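Local atomic coordinates of hypothetical UPF0204 protein AF0625 (Archaeoglobus fulgidus, PDB entry 1YQE), a protein that probably hydrolyses D-aminoacyl-tRNAs to free tRNA and D-amino acids, as a zinc-dependent deacylase that guards against their toxicity. Residues 102-116 with 141-155. Residues are numbered along the deposited sequence; the frame is centred on the assembly and turned at random.
With POP (pyrophosphate 2-), chain B.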
loop_
_atom_site.group_PDB
_atom_site.type_symbol
_atom_site.label_atom_id
_atom_site.label_comp_id
_atom_site.label_asym_id
_atom_site.label_seq_id
_atom_site.Cartn_x
_atom_site.Cartn_y
_atom_site.Cartn_z
ATOM N N PHE A 102 -2.982 -9.280 13.823
ATOM C CA PHE A 102 -3.379 -7.884 13.880
ATOM C C PHE A 102 -4.387 -7.467 12.823
ATOM O O PHE A 102 -4.151 -6.547 12.032
ATOM C CB PHE A 102 -2.127 -7.006 13.849
ATOM C CG PHE A 102 -1.212 -7.254 15.017
ATOM C CD1 PHE A 102 -1.643 -6.993 16.315
ATOM C CD2 PHE A 102 0.039 -7.828 14.831
ATOM C CE1 PHE A 102 -0.840 -7.310 17.419
ATOM C CE2 PHE A 102 0.850 -8.149 15.927
ATOM C CZ PHE A 102 0.406 -7.889 17.221
ATOM N N GLY A 103 -5.523 -8.159 12.834
ATOM C CA GLY A 103 -6.594 -7.860 11.904
ATOM C C GLY A 103 -6.731 -8.811 10.735
ATOM O O GLY A 103 -5.771 -9.467 10.332
ATOM N N GLY A 104 -7.943 -8.882 10.192
ATOM C CA GLY A 104 -8.197 -9.733 9.050
ATOM C C GLY A 104 -8.272 -11.222 9.325
ATOM O O GLY A 104 -8.357 -11.661 10.476
ATOM N N LYS A 105 -8.230 -11.994 8.244
ATOM C CA LYS A 105 -8.304 -13.451 8.309
ATOM C C LYS A 105 -7.037 -14.095 7.754
ATOM O O LYS A 105 -6.337 -13.509 6.923
ATOM C CB LYS A 105 -9.509 -13.937 7.499
ATOM C CG LYS A 105 -10.831 -13.328 7.934
ATOM C CD LYS A 105 -11.963 -13.775 7.022
ATOM C CE LYS A 105 -13.322 -13.403 7.594
ATOM N NZ LYS A 105 -13.458 -11.938 7.858
ATOM N N PRO A 106 -6.730 -15.324 8.198
ATOM C CA PRO A 106 -5.530 -16.011 7.711
ATOM C C PRO A 106 -5.602 -16.229 6.201
ATOM O O PRO A 106 -6.691 -16.323 5.635
ATOM C CB PRO A 106 -5.555 -17.338 8.469
ATOM C CG PRO A 106 -6.305 -17.007 9.723
ATOM C CD PRO A 106 -7.419 -16.129 9.219
ATOM N N TYR A 107 -4.439 -16.292 5.560
ATOM C CA TYR A 107 -4.355 -16.540 4.125
ATOM C C TYR A 107 -5.364 -15.767 3.290
ATOM O O TYR A 107 -5.936 -16.306 2.343
ATOM C CB TYR A 107 -4.509 -18.039 3.859
ATOM C CG TYR A 107 -3.429 -18.863 4.522
ATOM C CD1 TYR A 107 -2.133 -18.891 4.005
ATOM C CD2 TYR A 107 -3.687 -19.570 5.695
ATOM C CE1 TYR A 107 -1.117 -19.601 4.642
ATOM C CE2 TYR A 107 -2.677 -20.282 6.340
ATOM C CZ TYR A 107 -1.398 -20.293 5.808
ATOM O OH TYR A 107 -0.393 -20.994 6.439
ATOM N N SER A 108 -5.577 -14.505 3.644
ATOM C CA SER A 108 -6.505 -13.644 2.920
ATOM C C SER A 108 -5.756 -12.355 2.579
ATOM O O SER A 108 -5.041 -11.804 3.412
ATOM C CB SER A 108 -7.728 -13.343 3.786
ATOM O OG SER A 108 -8.725 -12.670 3.038
ATOM N N LEU A 109 -5.924 -11.884 1.351
ATOM C CA LEU A 109 -5.234 -10.687 0.889
ATOM C C LEU A 109 -6.186 -9.600 0.408
ATOM O O LEU A 109 -7.214 -9.892 -0.194
ATOM C CB LEU A 109 -4.290 -11.057 -0.260
ATOM C CG LEU A 109 -3.200 -12.108 -0.011
ATOM C CD1 LEU A 109 -2.559 -12.514 -1.337
ATOM C CD2 LEU A 109 -2.161 -11.538 0.948
ATOM N N ALA A 110 -5.838 -8.345 0.674
ATOM C CA ALA A 110 -6.657 -7.232 0.218
ATOM C C ALA A 110 -6.256 -6.926 -1.220
ATOM O O ALA A 110 -5.131 -7.204 -1.636
ATOM C CB ALA A 110 -6.428 -6.009 1.103
ATOM N N LYS A 111 -7.184 -6.372 -1.990
ATOM C CA LYS A 111 -6.910 -6.017 -3.373
ATOM C C LYS A 111 -5.935 -4.831 -3.394
ATOM O O LYS A 111 -6.227 -3.780 -2.838
ATOM C CB LYS A 111 -8.222 -5.630 -4.070
ATOM C CG LYS A 111 -8.098 -5.131 -5.511
ATOM C CD LYS A 111 -7.789 -6.246 -6.485
ATOM C CE LYS A 111 -8.014 -5.786 -7.924
ATOM N NZ LYS A 111 -7.731 -6.858 -8.913
ATOM N N PRO A 112 -4.759 -4.993 -4.021
ATOM C CA PRO A 112 -3.800 -3.879 -4.065
ATOM C C PRO A 112 -4.149 -2.832 -5.123
ATOM O O PRO A 112 -5.056 -3.028 -5.927
ATOM C CB PRO A 112 -2.475 -4.576 -4.369
ATOM C CG PRO A 112 -2.897 -5.729 -5.221
ATOM C CD PRO A 112 -4.152 -6.236 -4.528
ATOM N N SER A 113 -3.426 -1.715 -5.103
ATOM C CA SER A 113 -3.624 -0.640 -6.076
ATOM C C SER A 113 -2.210 -0.250 -6.509
ATOM O O SER A 113 -1.718 0.833 -6.182
ATOM C CB SER A 113 -4.334 0.549 -5.422
ATOM O OG SER A 113 -4.773 1.483 -6.395
ATOM N N PRO A 114 -1.540 -1.143 -7.255
ATOM C CA PRO A 114 -0.170 -0.996 -7.767
ATOM C C PRO A 114 0.184 0.298 -8.484
ATOM O O PRO A 114 1.257 0.859 -8.257
ATOM C CB PRO A 114 -0.004 -2.216 -8.672
ATOM C CG PRO A 114 -0.921 -3.221 -8.055
ATOM C CD PRO A 114 -2.136 -2.394 -7.754
ATOM N N GLN A 115 -0.704 0.769 -9.352
ATOM C CA GLN A 115 -0.430 1.996 -10.095
ATOM C C GLN A 115 -0.371 3.221 -9.193
ATOM O O GLN A 115 0.595 3.994 -9.243
ATOM C CB GLN A 115 -1.486 2.203 -11.187
ATOM C CG GLN A 115 -1.595 1.043 -12.175
ATOM C CD GLN A 115 -0.273 0.695 -12.848
ATOM O OE1 GLN A 115 0.496 1.578 -13.235
ATOM N NE2 GLN A 115 -0.013 -0.601 -13.008
ATOM N N THR A 116 -1.394 3.397 -8.363
ATOM C CA THR A 116 -1.454 4.538 -7.463
ATOM C C THR A 116 -0.330 4.489 -6.436
ATOM O O THR A 116 0.264 5.516 -6.110
ATOM C CB THR A 116 -2.811 4.609 -6.750
ATOM O OG1 THR A 116 -3.842 4.766 -7.733
ATOM C CG2 THR A 116 -2.854 5.792 -5.795
ATOM N N THR A 141 3.639 -7.082 2.667
ATOM C CA THR A 141 2.221 -7.256 2.945
ATOM C C THR A 141 2.089 -7.853 4.341
ATOM O O THR A 141 2.751 -8.834 4.661
ATOM C CB THR A 141 1.575 -8.218 1.935
ATOM O OG1 THR A 141 1.590 -7.613 0.637
ATOM C CG2 THR A 141 0.146 -8.540 2.329
ATOM N N HIS A 142 1.255 -7.241 5.171
ATOM C CA HIS A 142 1.032 -7.724 6.528
ATOM C C HIS A 142 -0.104 -6.970 7.207
ATOM O O HIS A 142 -0.463 -5.865 6.800
ATOM C CB HIS A 142 2.297 -7.572 7.371
ATOM C CG HIS A 142 2.665 -6.150 7.649
ATOM N ND1 HIS A 142 2.809 -5.655 8.926
ATOM C CD2 HIS A 142 2.904 -5.112 6.813
ATOM C CE1 HIS A 142 3.117 -4.371 8.866
ATOM N NE2 HIS A 142 3.181 -4.017 7.595
ATOM N N HIS A 143 -0.655 -7.593 8.249
ATOM C CA HIS A 143 -1.747 -7.040 9.039
ATOM C C HIS A 143 -3.048 -6.843 8.277
ATOM O O HIS A 143 -3.074 -6.857 7.046
ATOM C CB HIS A 143 -1.312 -5.715 9.678
ATOM C CG HIS A 143 -0.297 -5.879 10.769
ATOM N ND1 HIS A 143 0.192 -4.818 11.500
ATOM C CD2 HIS A 143 0.315 -6.985 11.259
ATOM C CE1 HIS A 143 1.061 -5.262 12.392
ATOM N NE2 HIS A 143 1.153 -6.572 12.268
ATOM N N GLY A 144 -4.132 -6.672 9.027
ATOM C CA GLY A 144 -5.430 -6.458 8.414
ATOM C C GLY A 144 -5.516 -5.024 7.917
ATOM O O GLY A 144 -4.583 -4.247 8.114
ATOM N N PRO A 145 -6.610 -4.642 7.251
ATOM C CA PRO A 145 -7.756 -5.505 6.951
ATOM C C PRO A 145 -7.485 -6.366 5.709
ATOM O O PRO A 145 -6.875 -5.910 4.737
ATOM C CB PRO A 145 -8.883 -4.498 6.748
ATOM C CG PRO A 145 -8.148 -3.359 6.041
ATOM C CD PRO A 145 -6.866 -3.247 6.835
ATOM N N SER A 146 -7.916 -7.620 5.745
ATOM C CA SER A 146 -7.698 -8.501 4.608
ATOM C C SER A 146 -8.907 -8.548 3.684
ATOM O O SER A 146 -8.773 -8.818 2.492
ATOM C CB SER A 146 -7.378 -9.916 5.087
ATOM O OG SER A 146 -8.459 -10.436 5.833
ATOM N N GLU A 147 -10.083 -8.274 4.239
ATOM C CA GLU A 147 -11.308 -8.332 3.458
ATOM C C GLU A 147 -11.676 -7.017 2.779
ATOM O O GLU A 147 -12.660 -6.377 3.135
ATOM C CB GLU A 147 -12.456 -8.810 4.348
ATOM C CG GLU A 147 -12.096 -10.031 5.196
ATOM C CD GLU A 147 -11.508 -11.176 4.386
ATOM O OE1 GLU A 147 -12.215 -11.728 3.520
ATOM O OE2 GLU A 147 -10.334 -11.531 4.614
ATOM N N ILE A 148 -10.869 -6.625 1.799
ATOM C CA ILE A 148 -11.098 -5.401 1.036
ATOM C C ILE A 148 -11.043 -5.801 -0.435
ATOM O O ILE A 148 -10.035 -6.335 -0.894
ATOM C CB ILE A 148 -10.008 -4.340 1.311
ATOM C CG1 ILE A 148 -9.966 -3.997 2.806
ATOM C CG2 ILE A 148 -10.283 -3.087 0.479
ATOM C CD1 ILE A 148 -11.239 -3.340 3.354
ATOM N N SER A 149 -12.132 -5.559 -1.160
ATOM C CA SER A 149 -12.219 -5.913 -2.575
ATOM C C SER A 149 -11.829 -4.770 -3.496
ATOM O O SER A 149 -11.386 -4.993 -4.624
ATOM C CB SER A 149 -13.641 -6.364 -2.925
ATOM O OG SER A 149 -13.940 -7.591 -2.299
ATOM N N LYS A 150 -12.025 -3.546 -3.034
ATOM C CA LYS A 150 -11.655 -2.386 -3.836
ATOM C C LYS A 150 -10.139 -2.268 -3.783
ATOM O O LYS A 150 -9.528 -2.605 -2.772
ATOM C CB LYS A 150 -12.285 -1.114 -3.260
ATOM C CG LYS A 150 -13.738 -0.887 -3.653
ATOM C CD LYS A 150 -13.852 -0.411 -5.091
ATOM C CE LYS A 150 -15.311 -0.353 -5.543
ATOM N NZ LYS A 150 -16.123 0.517 -4.659
ATOM N N PRO A 151 -9.507 -1.808 -4.877
ATOM C CA PRO A 151 -8.047 -1.674 -4.846
ATOM C C PRO A 151 -7.665 -0.760 -3.676
ATOM O O PRO A 151 -8.340 0.233 -3.414
ATOM C CB PRO A 151 -7.734 -1.045 -6.201
ATOM C CG PRO A 151 -8.800 -1.649 -7.092
ATOM C CD PRO A 151 -10.040 -1.542 -6.227
ATOM N N SER A 152 -6.596 -1.086 -2.963
ATOM C CA SER A 152 -6.210 -0.244 -1.841
ATOM C C SER A 152 -4.759 -0.395 -1.421
ATOM O O SER A 152 -4.036 -1.256 -1.915
ATOM C CB SER A 152 -7.115 -0.524 -0.637
ATOM O OG SER A 152 -6.846 -1.799 -0.079
ATOM N N ALA A 153 -4.349 0.469 -0.501
ATOM C CA ALA A 153 -2.996 0.452 0.044
ATOM C C ALA A 153 -2.959 1.389 1.242
ATOM O O ALA A 153 -3.835 2.247 1.395
ATOM C CB ALA A 153 -1.977 0.899 -1.017
ATOM N N PHE A 154 -1.958 1.206 2.099
ATOM C CA PHE A 154 -1.787 2.039 3.278
ATOM C C PHE A 154 -0.606 2.983 3.071
ATOM O O PHE A 154 0.484 2.555 2.685
ATOM C CB PHE A 154 -1.523 1.182 4.523
ATOM C CG PHE A 154 -2.768 0.622 5.148
ATOM C CD1 PHE A 154 -3.519 -0.348 4.491
ATOM C CD2 PHE A 154 -3.189 1.066 6.395
ATOM C CE1 PHE A 154 -4.677 -0.868 5.077
ATOM C CE2 PHE A 154 -4.338 0.554 6.985
ATOM C CZ PHE A 154 -5.084 -0.416 6.323
ATOM N N TYR A 155 -0.846 4.264 3.321
ATOM C CA TYR A 155 0.163 5.310 3.188
ATOM C C TYR A 155 0.351 5.819 4.606
ATOM O O TYR A 155 -0.554 6.425 5.174
ATOM C CB TYR A 155 -0.365 6.400 2.256
ATOM C CG TYR A 155 -0.793 5.841 0.916
ATOM C CD1 TYR A 155 -2.011 5.168 0.768
ATOM C CD2 TYR A 155 0.053 5.915 -0.185
ATOM C CE1 TYR A 155 -2.366 4.576 -0.454
ATOM C CE2 TYR A 155 -0.285 5.337 -1.395
ATOM C CZ TYR A 155 -1.493 4.667 -1.529
ATOM O OH TYR A 155 -1.798 4.095 -2.740
HETATM P P1 POP B . -1.058 -0.002 14.188
HETATM O O1 POP B . -0.188 0.214 15.416
HETATM O O2 POP B . -2.200 1.021 14.218
HETATM O O3 POP B . -1.675 -1.392 14.182
HETATM O O POP B . -0.221 0.291 12.782
HETATM P P2 POP B . 0.916 -0.733 12.135
HETATM O O4 POP B . 1.203 -1.929 13.004
HETATM O O5 POP B . 2.180 0.025 11.896
HETATM O O6 POP B . 0.282 -1.123 10.708
HETATM O O HOH W 1 -9.621 -10.981 1.024
HETATM O O HOH W 2 -9.356 -9.186 -1.635
#
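At the rim of the pyrophosphate pocket, Phe-102 lies beside His-143, a residue of that pocket. CB of Phe-102 sits over the imidazole face, 3.6 Å from the centroid of the His-143 ring, and the phenyl presents its edge to that face in an offset edge-to-face pair, planes at 64°. Pyrophosphate O4 lies at the imidazole edge, near the ring plane, 3.4 Å from His-143 CE1. Gly-144 N donates to Phe-102 O (3.0 Å). Backbones pack closely here: Gly-103 CA and Gly-144 CA are 3.9 Å apart.

Farther along, Ser-146 OG accepts from Lys-105 N (2.9 Å) and donates to OE2 of Glu-147, whose chain is bent at chi2 (-52°), folding the carboxylate back. Ser-108 OG reaches the same OE2 on its syn side, so two hydroxyls appear to grip one oxygen, both at a very short 2.5 Å. Shortening Glu-147 to an alanine would remove this shared acceptor and is likely to leave the Ser-108 hydroxyl less firmly fixed. Lys-111 then pairs through its backbone, N to Ile-148 O (3.1 Å) and O from Ser-152 N (2.7 Å). The arrangement is two largely loop segments, leading into helix 114-125 and strand 152-159, laced by backbone and serine-carboxylate bonds, one carrying a histidine to an anion-binding pocket.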